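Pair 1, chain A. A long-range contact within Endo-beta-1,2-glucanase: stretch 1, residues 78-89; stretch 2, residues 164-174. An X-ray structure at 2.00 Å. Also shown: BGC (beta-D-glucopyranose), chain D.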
# COMPACT_ATOMS: atom_id res chain seq x y z
N SER A 78 0.24 -10.46 10.01
CA SER A 78 0.16 -9.20 9.29
C SER A 78 1.41 -8.38 9.60
O SER A 78 2.39 -8.91 10.13
CB SER A 78 -1.14 -8.45 9.60
OG SER A 78 -1.38 -7.40 8.66
N ALA A 79 1.39 -7.11 9.22
CA ALA A 79 2.54 -6.23 9.36
C ALA A 79 2.07 -4.78 9.30
O ALA A 79 0.91 -4.53 8.94
CB ALA A 79 3.56 -6.53 8.28
N ALA A 80 2.97 -3.85 9.62
CA ALA A 80 2.66 -2.42 9.71
C ALA A 80 2.23 -1.86 8.35
O ALA A 80 1.51 -0.88 8.28
CB ALA A 80 3.84 -1.68 10.29
N SER A 81 2.65 -2.53 7.27
CA SER A 81 2.29 -2.18 5.89
C SER A 81 0.78 -2.37 5.65
O SER A 81 0.14 -1.51 5.04
CB SER A 81 3.12 -3.00 4.93
OG SER A 81 3.22 -4.35 5.37
N LYS A 82 0.21 -3.47 6.15
CA LYS A 82 -1.25 -3.71 6.01
C LYS A 82 -2.01 -2.80 6.99
O LYS A 82 -3.06 -2.26 6.67
CB LYS A 82 -1.61 -5.18 6.24
CG LYS A 82 -0.90 -6.16 5.31
CD LYS A 82 0.41 -6.70 5.85
CE LYS A 82 1.28 -7.32 4.78
NZ LYS A 82 1.65 -6.33 3.74
N GLU A 83 -1.45 -2.62 8.19
CA GLU A 83 -1.97 -1.65 9.15
C GLU A 83 -2.13 -0.27 8.51
O GLU A 83 -3.11 0.40 8.74
CB GLU A 83 -1.04 -1.56 10.36
CG GLU A 83 -1.04 -2.81 11.22
CD GLU A 83 -2.31 -3.06 12.00
OE1 GLU A 83 -2.61 -2.25 12.90
OE2 GLU A 83 -3.00 -4.06 11.70
N SER A 84 -1.15 0.13 7.69
CA SER A 84 -1.15 1.45 7.03
C SER A 84 -2.36 1.58 6.10
O SER A 84 -2.97 2.65 6.06
CB SER A 84 0.18 1.72 6.33
OG SER A 84 0.21 1.13 5.05
N LEU A 85 -2.75 0.49 5.42
CA LEU A 85 -3.88 0.52 4.48
C LEU A 85 -5.20 0.65 5.25
O LEU A 85 -6.09 1.39 4.83
CB LEU A 85 -3.85 -0.73 3.60
CG LEU A 85 -2.68 -0.80 2.61
CD1 LEU A 85 -2.63 -2.15 1.91
CD2 LEU A 85 -2.75 0.33 1.58
N GLN A 86 -5.31 -0.06 6.38
CA GLN A 86 -6.48 -0.04 7.23
C GLN A 86 -6.63 1.34 7.87
O GLN A 86 -7.71 1.93 7.88
CB GLN A 86 -6.34 -1.15 8.28
CG GLN A 86 -7.50 -1.26 9.25
CD GLN A 86 -7.24 -2.30 10.31
OE1 GLN A 86 -6.10 -2.69 10.55
NE2 GLN A 86 -8.30 -2.75 10.96
N VAL A 87 -5.52 1.88 8.38
CA VAL A 87 -5.53 3.17 9.08
C VAL A 87 -5.88 4.29 8.09
O VAL A 87 -6.68 5.17 8.43
CB VAL A 87 -4.20 3.41 9.83
CG1 VAL A 87 -4.03 4.86 10.26
CG2 VAL A 87 -4.09 2.49 11.03
N MET A 88 -5.31 4.25 6.88
CA MET A 88 -5.61 5.26 5.85
C MET A 88 -7.11 5.25 5.54
O MET A 88 -7.72 6.32 5.42
CB MET A 88 -4.80 5.00 4.57
CG MET A 88 -3.38 5.49 4.66
SD MET A 88 -2.49 5.37 3.08
CE MET A 88 -2.01 3.65 3.10
N LEU A 89 -7.70 4.06 5.40
CA LEU A 89 -9.14 3.92 5.15
C LEU A 89 -9.91 4.58 6.30
O LEU A 89 -10.86 5.33 6.06
CB LEU A 89 -9.48 2.44 5.02
CG LEU A 89 -10.91 2.04 4.66
CD1 LEU A 89 -11.79 1.97 5.88
CD2 LEU A 89 -11.53 2.92 3.60
N LEU A 164 10.65 -0.20 6.45
CA LEU A 164 9.76 0.16 5.34
C LEU A 164 8.29 0.14 5.82
O LEU A 164 7.57 1.12 5.66
CB LEU A 164 9.98 -0.78 4.17
CG LEU A 164 9.23 -0.45 2.88
CD1 LEU A 164 10.07 -0.82 1.67
CD2 LEU A 164 7.88 -1.14 2.83
N ASP A 165 7.87 -1.00 6.37
CA ASP A 165 6.48 -1.20 6.76
C ASP A 165 6.08 -0.14 7.79
O ASP A 165 4.95 0.34 7.78
CB ASP A 165 6.25 -2.60 7.32
CG ASP A 165 6.73 -3.70 6.40
OD1 ASP A 165 7.96 -3.82 6.26
OD2 ASP A 165 5.88 -4.42 5.85
N ASN A 166 7.01 0.17 8.71
CA ASN A 166 6.75 1.10 9.80
C ASN A 166 6.63 2.53 9.24
O ASN A 166 5.78 3.30 9.71
CB ASN A 166 7.78 0.94 10.92
CG ASN A 166 7.42 -0.24 11.81
OD1 ASN A 166 6.52 -0.14 12.63
ND2 ASN A 166 8.08 -1.37 11.60
N GLY A 167 7.44 2.86 8.24
CA GLY A 167 7.34 4.16 7.57
C GLY A 167 5.94 4.41 7.03
O GLY A 167 5.37 5.50 7.19
N GLU A 168 5.37 3.36 6.42
CA GLU A 168 4.02 3.41 5.86
C GLU A 168 2.99 3.65 6.97
O GLU A 168 2.12 4.51 6.83
CB GLU A 168 3.71 2.13 5.07
CG GLU A 168 4.58 1.98 3.84
CD GLU A 168 4.49 0.64 3.12
OE1 GLU A 168 4.08 -0.34 3.75
OE2 GLU A 168 4.83 0.59 1.93
N LEU A 169 3.10 2.90 8.07
CA LEU A 169 2.14 3.01 9.17
C LEU A 169 2.18 4.40 9.80
O LEU A 169 1.13 4.97 10.13
CB LEU A 169 2.45 1.93 10.21
CG LEU A 169 1.60 1.96 11.49
CD1 LEU A 169 0.11 1.95 11.18
CD2 LEU A 169 1.97 0.79 12.38
N LEU A 170 3.38 4.95 10.00
CA LEU A 170 3.54 6.17 10.78
C LEU A 170 2.85 7.36 10.09
O LEU A 170 2.14 8.13 10.76
CB LEU A 170 5.03 6.43 11.02
CG LEU A 170 5.64 5.52 12.08
CD1 LEU A 170 7.16 5.54 12.01
CD2 LEU A 170 5.14 5.90 13.46
N TRP A 171 3.01 7.49 8.77
CA TRP A 171 2.36 8.60 8.04
C TRP A 171 0.85 8.35 7.94
O TRP A 171 0.07 9.29 7.86
CB TRP A 171 3.03 8.86 6.68
CG TRP A 171 4.40 9.44 6.83
CD1 TRP A 171 5.59 8.80 6.63
CD2 TRP A 171 4.73 10.79 7.23
NE1 TRP A 171 6.63 9.65 6.88
CE2 TRP A 171 6.14 10.88 7.25
CE3 TRP A 171 3.98 11.92 7.58
CZ2 TRP A 171 6.81 12.05 7.60
CZ3 TRP A 171 4.64 13.07 7.94
CH2 TRP A 171 6.04 13.14 7.93
N ALA A 172 0.43 7.08 7.96
CA ALA A 172 -1.01 6.77 7.95
C ALA A 172 -1.64 7.24 9.27
O ALA A 172 -2.71 7.85 9.28
CB ALA A 172 -1.24 5.30 7.71
N VAL A 173 -0.95 6.97 10.39
CA VAL A 173 -1.40 7.39 11.72
C VAL A 173 -1.40 8.92 11.81
O VAL A 173 -2.31 9.50 12.39
CB VAL A 173 -0.56 6.72 12.83
CG1 VAL A 173 -0.79 7.38 14.19
CG2 VAL A 173 -0.84 5.23 12.91
N TYR A 174 -0.37 9.55 11.24
CA TYR A 174 -0.24 11.01 11.15
C TYR A 174 -1.50 11.59 10.49
O TYR A 174 -2.13 12.52 11.02
CB TYR A 174 1.05 11.32 10.39
CG TYR A 174 1.55 12.74 10.41
CD1 TYR A 174 2.47 13.16 11.36
CD2 TYR A 174 1.21 13.64 9.41
CE1 TYR A 174 2.99 14.45 11.35
CE2 TYR A 174 1.73 14.93 9.38
CZ TYR A 174 2.62 15.34 10.36
OH TYR A 174 3.13 16.60 10.33
C2 BGC D . 8.53 -5.69 2.07
C3 BGC D . 8.18 -5.59 3.55
C4 BGC D . 9.17 -6.40 4.38
C5 BGC D . 10.58 -5.91 4.07
C6 BGC D . 11.69 -6.64 4.79
C1 BGC D . 9.98 -5.29 1.86
O2 BGC D . 7.74 -4.79 1.31
O3 BGC D . 6.86 -6.06 3.80
O4 BGC D . 8.88 -6.22 5.76
O5 BGC D . 10.85 -6.06 2.68
O6 BGC D . 11.64 -8.01 4.46

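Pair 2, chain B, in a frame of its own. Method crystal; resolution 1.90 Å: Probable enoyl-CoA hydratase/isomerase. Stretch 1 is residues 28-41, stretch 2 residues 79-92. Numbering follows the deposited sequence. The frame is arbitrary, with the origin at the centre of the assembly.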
# COMPACT_ATOMS: atom_id res chain seq x y z
N THR B 28 12.36 1.64 -2.49
CA THR B 28 13.32 1.32 -3.54
C THR B 28 13.03 -0.03 -4.21
O THR B 28 12.22 -0.83 -3.75
CB THR B 28 14.73 1.28 -2.96
OG1 THR B 28 14.83 0.13 -2.12
CG2 THR B 28 15.02 2.58 -2.19
N ARG B 29 13.69 -0.26 -5.36
CA ARG B 29 13.50 -1.53 -6.07
C ARG B 29 13.82 -2.72 -5.16
O ARG B 29 13.18 -3.76 -5.25
CB ARG B 29 14.37 -1.55 -7.33
CG ARG B 29 13.92 -0.64 -8.50
CD ARG B 29 14.90 -0.73 -9.70
NE ARG B 29 16.23 -0.18 -9.37
CZ ARG B 29 16.69 1.01 -9.77
NH1 ARG B 29 15.94 1.80 -10.54
NH2 ARG B 29 17.91 1.43 -9.41
N ALA B 30 14.83 -2.57 -4.30
CA ALA B 30 15.22 -3.67 -3.42
C ALA B 30 14.22 -3.87 -2.28
O ALA B 30 14.03 -4.99 -1.79
CB ALA B 30 16.63 -3.41 -2.88
N MET B 31 13.53 -2.81 -1.88
CA MET B 31 12.48 -2.97 -0.87
C MET B 31 11.27 -3.65 -1.47
O MET B 31 10.73 -4.59 -0.88
CB MET B 31 12.13 -1.61 -0.29
CG MET B 31 13.24 -1.08 0.61
SD MET B 31 13.13 0.68 0.79
CE MET B 31 11.81 0.77 2.03
N TYR B 32 10.87 -3.23 -2.67
CA TYR B 32 9.76 -3.89 -3.33
C TYR B 32 10.04 -5.36 -3.53
O TYR B 32 9.14 -6.21 -3.44
CB TYR B 32 9.50 -3.24 -4.68
CG TYR B 32 8.85 -1.90 -4.66
CD1 TYR B 32 7.60 -1.74 -4.10
CD2 TYR B 32 9.43 -0.80 -5.28
CE1 TYR B 32 6.94 -0.52 -4.12
CE2 TYR B 32 8.78 0.43 -5.30
CZ TYR B 32 7.52 0.55 -4.70
OH TYR B 32 6.83 1.72 -4.71
N SER B 33 11.29 -5.68 -3.91
CA SER B 33 11.65 -7.07 -4.18
C SER B 33 11.61 -7.90 -2.90
O SER B 33 11.07 -9.01 -2.91
CB SER B 33 13.04 -7.11 -4.86
OG SER B 33 12.94 -6.67 -6.21
N ARG B 34 12.13 -7.35 -1.80
CA ARG B 34 12.10 -8.08 -0.53
C ARG B 34 10.66 -8.33 -0.10
O ARG B 34 10.31 -9.44 0.33
CB ARG B 34 12.89 -7.33 0.55
CG ARG B 34 12.89 -7.99 1.95
CD ARG B 34 14.16 -8.72 2.28
NE ARG B 34 13.95 -9.86 3.17
CZ ARG B 34 13.25 -10.95 2.85
NH1 ARG B 34 13.10 -11.97 3.70
NH2 ARG B 34 12.66 -11.01 1.67
N MET B 35 9.79 -7.32 -0.25
CA MET B 35 8.40 -7.50 0.17
C MET B 35 7.68 -8.48 -0.74
O MET B 35 6.91 -9.33 -0.26
CB MET B 35 7.68 -6.15 0.22
CG MET B 35 7.99 -5.39 1.50
SD MET B 35 6.91 -3.96 1.68
CE MET B 35 7.80 -2.78 0.64
N ALA B 36 7.94 -8.43 -2.04
CA ALA B 36 7.26 -9.36 -2.93
C ALA B 36 7.62 -10.80 -2.60
O ALA B 36 6.76 -11.69 -2.61
CB ALA B 36 7.59 -9.04 -4.38
N GLU B 37 8.90 -11.08 -2.31
CA GLU B 37 9.26 -12.46 -2.03
C GLU B 37 8.82 -12.86 -0.62
O GLU B 37 8.40 -14.01 -0.41
CB GLU B 37 10.77 -12.68 -2.23
CG GLU B 37 11.70 -11.76 -1.45
CD GLU B 37 13.16 -12.22 -1.45
OE1 GLU B 37 13.45 -13.34 -0.95
OE2 GLU B 37 14.03 -11.47 -1.96
N ALA B 38 8.87 -11.93 0.33
CA ALA B 38 8.38 -12.22 1.68
C ALA B 38 6.90 -12.60 1.66
O ALA B 38 6.49 -13.57 2.33
CB ALA B 38 8.61 -11.02 2.60
N LEU B 39 6.10 -11.86 0.89
CA LEU B 39 4.70 -12.26 0.69
C LEU B 39 4.60 -13.64 0.03
O LEU B 39 3.81 -14.49 0.46
CB LEU B 39 3.98 -11.19 -0.16
CG LEU B 39 3.73 -9.81 0.47
CD1 LEU B 39 3.06 -8.87 -0.53
CD2 LEU B 39 2.89 -9.90 1.77
N LEU B 40 5.35 -13.87 -1.04
CA LEU B 40 5.15 -15.10 -1.81
C LEU B 40 5.60 -16.34 -1.04
O LEU B 40 5.06 -17.43 -1.24
CB LEU B 40 5.87 -15.03 -3.16
CG LEU B 40 5.17 -14.08 -4.12
CD1 LEU B 40 6.05 -13.73 -5.30
CD2 LEU B 40 3.85 -14.66 -4.61
N GLU B 41 6.60 -16.20 -0.18
CA GLU B 41 7.01 -17.31 0.67
C GLU B 41 5.93 -17.58 1.71
O GLU B 41 5.26 -18.62 1.68
CB GLU B 41 8.36 -16.98 1.30
CG GLU B 41 8.96 -18.02 2.27
CD GLU B 41 10.26 -17.53 2.96
OE1 GLU B 41 11.14 -16.95 2.27
OE2 GLU B 41 10.39 -17.72 4.20
N SER B 79 8.58 -5.34 -13.28
CA SER B 79 9.42 -4.50 -12.44
C SER B 79 9.24 -4.98 -11.00
O SER B 79 8.28 -5.69 -10.69
CB SER B 79 9.03 -3.01 -12.54
OG SER B 79 7.63 -2.80 -12.30
N PRO B 80 10.15 -4.58 -10.11
CA PRO B 80 9.95 -4.87 -8.68
C PRO B 80 8.65 -4.27 -8.13
O PRO B 80 7.92 -4.98 -7.42
CB PRO B 80 11.19 -4.25 -8.02
CG PRO B 80 12.25 -4.22 -9.16
CD PRO B 80 11.44 -3.93 -10.38
N VAL B 81 8.30 -3.03 -8.47
CA VAL B 81 7.04 -2.50 -7.95
C VAL B 81 5.86 -3.31 -8.47
O VAL B 81 4.95 -3.69 -7.72
CB VAL B 81 6.91 -0.99 -8.24
CG1 VAL B 81 6.79 -0.71 -9.70
CG2 VAL B 81 5.69 -0.40 -7.47
N GLY B 82 5.89 -3.67 -9.75
CA GLY B 82 4.83 -4.49 -10.29
C GLY B 82 4.71 -5.84 -9.62
O GLY B 82 3.61 -6.36 -9.43
N ARG B 83 5.85 -6.43 -9.25
CA ARG B 83 5.83 -7.73 -8.57
C ARG B 83 5.32 -7.57 -7.14
O ARG B 83 4.60 -8.45 -6.63
CB ARG B 83 7.22 -8.37 -8.58
CG ARG B 83 7.62 -8.88 -9.98
CD ARG B 83 8.98 -9.63 -10.02
NE ARG B 83 10.16 -8.79 -9.88
CZ ARG B 83 10.73 -8.14 -10.88
NH1 ARG B 83 10.21 -8.23 -12.08
NH2 ARG B 83 11.83 -7.42 -10.68
N PHE B 84 5.67 -6.46 -6.47
CA PHE B 84 5.08 -6.21 -5.16
C PHE B 84 3.56 -6.04 -5.28
O PHE B 84 2.81 -6.66 -4.52
CB PHE B 84 5.67 -4.98 -4.49
CG PHE B 84 4.87 -4.53 -3.32
CD1 PHE B 84 4.79 -5.32 -2.17
CD2 PHE B 84 4.16 -3.33 -3.36
CE1 PHE B 84 4.03 -4.92 -1.09
CE2 PHE B 84 3.40 -2.90 -2.26
CZ PHE B 84 3.33 -3.70 -1.13
N MET B 85 3.10 -5.26 -6.26
CA MET B 85 1.66 -5.06 -6.42
C MET B 85 0.93 -6.37 -6.64
O MET B 85 -0.13 -6.62 -6.05
CB MET B 85 1.37 -4.11 -7.59
CG MET B 85 1.63 -2.62 -7.30
SD MET B 85 1.18 -1.57 -8.71
CE MET B 85 2.79 -1.07 -9.16
N SER B 86 1.47 -7.20 -7.55
CA SER B 86 0.82 -8.45 -7.88
C SER B 86 0.80 -9.36 -6.67
O SER B 86 -0.21 -10.00 -6.38
CB SER B 86 1.56 -9.16 -9.03
OG SER B 86 0.71 -10.02 -9.78
N ALA B 87 1.92 -9.42 -5.97
CA ALA B 87 2.02 -10.27 -4.78
C ALA B 87 0.99 -9.86 -3.71
O ALA B 87 0.27 -10.71 -3.18
CB ALA B 87 3.44 -10.22 -4.21
N LEU B 88 0.91 -8.58 -3.36
CA LEU B 88 -0.08 -8.18 -2.36
C LEU B 88 -1.51 -8.41 -2.87
O LEU B 88 -2.34 -9.04 -2.20
CB LEU B 88 0.13 -6.74 -1.99
CG LEU B 88 -0.74 -6.14 -0.88
CD1 LEU B 88 -0.53 -6.84 0.41
CD2 LEU B 88 -0.38 -4.66 -0.80
N LEU B 89 -1.79 -7.95 -4.08
CA LEU B 89 -3.12 -8.15 -4.64
C LEU B 89 -3.55 -9.61 -4.56
O LEU B 89 -4.70 -9.92 -4.20
CB LEU B 89 -3.11 -7.65 -6.08
CG LEU B 89 -4.34 -7.93 -6.91
CD1 LEU B 89 -5.53 -7.09 -6.37
CD2 LEU B 89 -4.04 -7.61 -8.34
N GLU B 90 -2.64 -10.53 -4.87
CA GLU B 90 -3.00 -11.94 -4.92
C GLU B 90 -2.76 -12.64 -3.59
O GLU B 90 -3.01 -13.84 -3.48
CB GLU B 90 -2.22 -12.64 -6.06
CG GLU B 90 -2.28 -11.90 -7.40
CD GLU B 90 -3.56 -12.20 -8.17
OE1 GLU B 90 -4.35 -13.01 -7.65
OE2 GLU B 90 -3.76 -11.68 -9.29
N PHE B 91 -2.26 -11.93 -2.57
CA PHE B 91 -1.97 -12.59 -1.30
C PHE B 91 -3.26 -13.20 -0.75
O PHE B 91 -4.27 -12.48 -0.61
CB PHE B 91 -1.39 -11.61 -0.33
CG PHE B 91 -0.76 -12.25 0.85
CD1 PHE B 91 0.44 -12.91 0.75
CD2 PHE B 91 -1.34 -12.15 2.08
CE1 PHE B 91 1.02 -13.44 1.87
CE2 PHE B 91 -0.76 -12.67 3.19
CZ PHE B 91 0.41 -13.32 3.08
N PRO B 92 -3.31 -14.50 -0.50
CA PRO B 92 -4.57 -15.14 -0.11
C PRO B 92 -4.88 -15.13 1.38
O PRO B 92 -6.01 -15.46 1.74
CB PRO B 92 -4.39 -16.58 -0.61
CG PRO B 92 -2.91 -16.81 -0.43
CD PRO B 92 -2.25 -15.50 -0.78
O HOH W 1 12.05 -8.49 -7.87

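Each pair consists of two helices packed side by side and running in nearly the same direction. In pair 1 the axes come within 7.3 Å and cross at 20°; in pair 2 they come within 8.0 Å and cross at 29°. The backbones of fourteen central residues superpose with an RMSD of 0.5 Å, so what differs is how side chains fill a nearly identical groove.

The tightest match lies where A:Ser84 falls on B:Ala36. Both are small, and both point toward the partner helix, where the backbones lie close: the CA of A:Ser84 is 4.2 Å from the CA of A:Leu169, and the CA of B:Ala36 is 4.4 Å from the CA of B:Phe84. Serine can occupy this apolar place because its hydroxyl is satisfied within its own helix, A:Ser84 OG donating to A:Ser81 O at 2.6 Å. Its CB packs 3.4 Å from A:Glu168 O, much as B:Ala36 CB lies 3.8 Å from B:Arg83 O.

Facing this position, A:Leu169 matches B:Phe84. The leucine is a knob set among A:Ala80, A:Glu83, A:Ser84 and A:Val87. The phenylalanine fills the same region with a ring, B:Phe84 CD1 lying 3.8 Å from B:Met35 CB and B:Phe84 CE1 4.1 Å from B:Leu39 CD1. At the position of B:Met35, pair 1 has A:Glu83, whose CB lies 3.8 Å from A:Leu169 CD1 while its end leads away and its carboxylate oxygens are bonded elsewhere in the structure; methionine instead brings its sulfur obliquely to the phenylalanine ring.

A:Ala80 and B:Tyr32 show the largest change in bulk among these inward positions. Alanine lets its CB approach A:Asp165 O to 3.4 Å and A:Leu169 CD2 to 3.7 Å. Tyrosine sets a ring against the partner helix, crosswise to it, with B:Val81 CG2 over one face, 3.7 Å from the ring centroid, and B:Tyr32 CD1 3.8 Å from B:Phe84 CB.

One helical turn beyond A:Leu169 and B:Phe84, alanine occurs in both proteins. A:Ala172 CB takes A:Val87 CG1 at 3.8 Å and A:Met88 CG at 3.7 Å; B:Ala87 CB takes B:Leu39 CD1 at 3.9 Å and B:Leu40 CG at 4.2 Å. The short methyl leaves room for these matched, larger apolar residues. B:Leu39 also places CD2 over one face of the B:Phe91 ring, 4.2 Å from its centroid.

The chemistry diverges most where A:Asp165 matches B:Pro80. In pair 1, A:Ser81 OG donates to A:Asp165 OD2 at 2.7 Å, and the aspartate also accepts from glucose, BGC O4 to OD1 at 2.6 Å and O3 to OD2 at 2.8 Å, as befits a glucanase. In pair 2, the matched B:Ser33 meets a proline without a polar side chain; its OG lies 3.5 Å from B:Pro80 CB and is hydrogen-bonded to water 1 at 2.6 Å; that water accepts from B:Arg83 NE at 2.8 Å. Proline suits the first turn of a helix, where its missing amide hydrogen costs no helical bond.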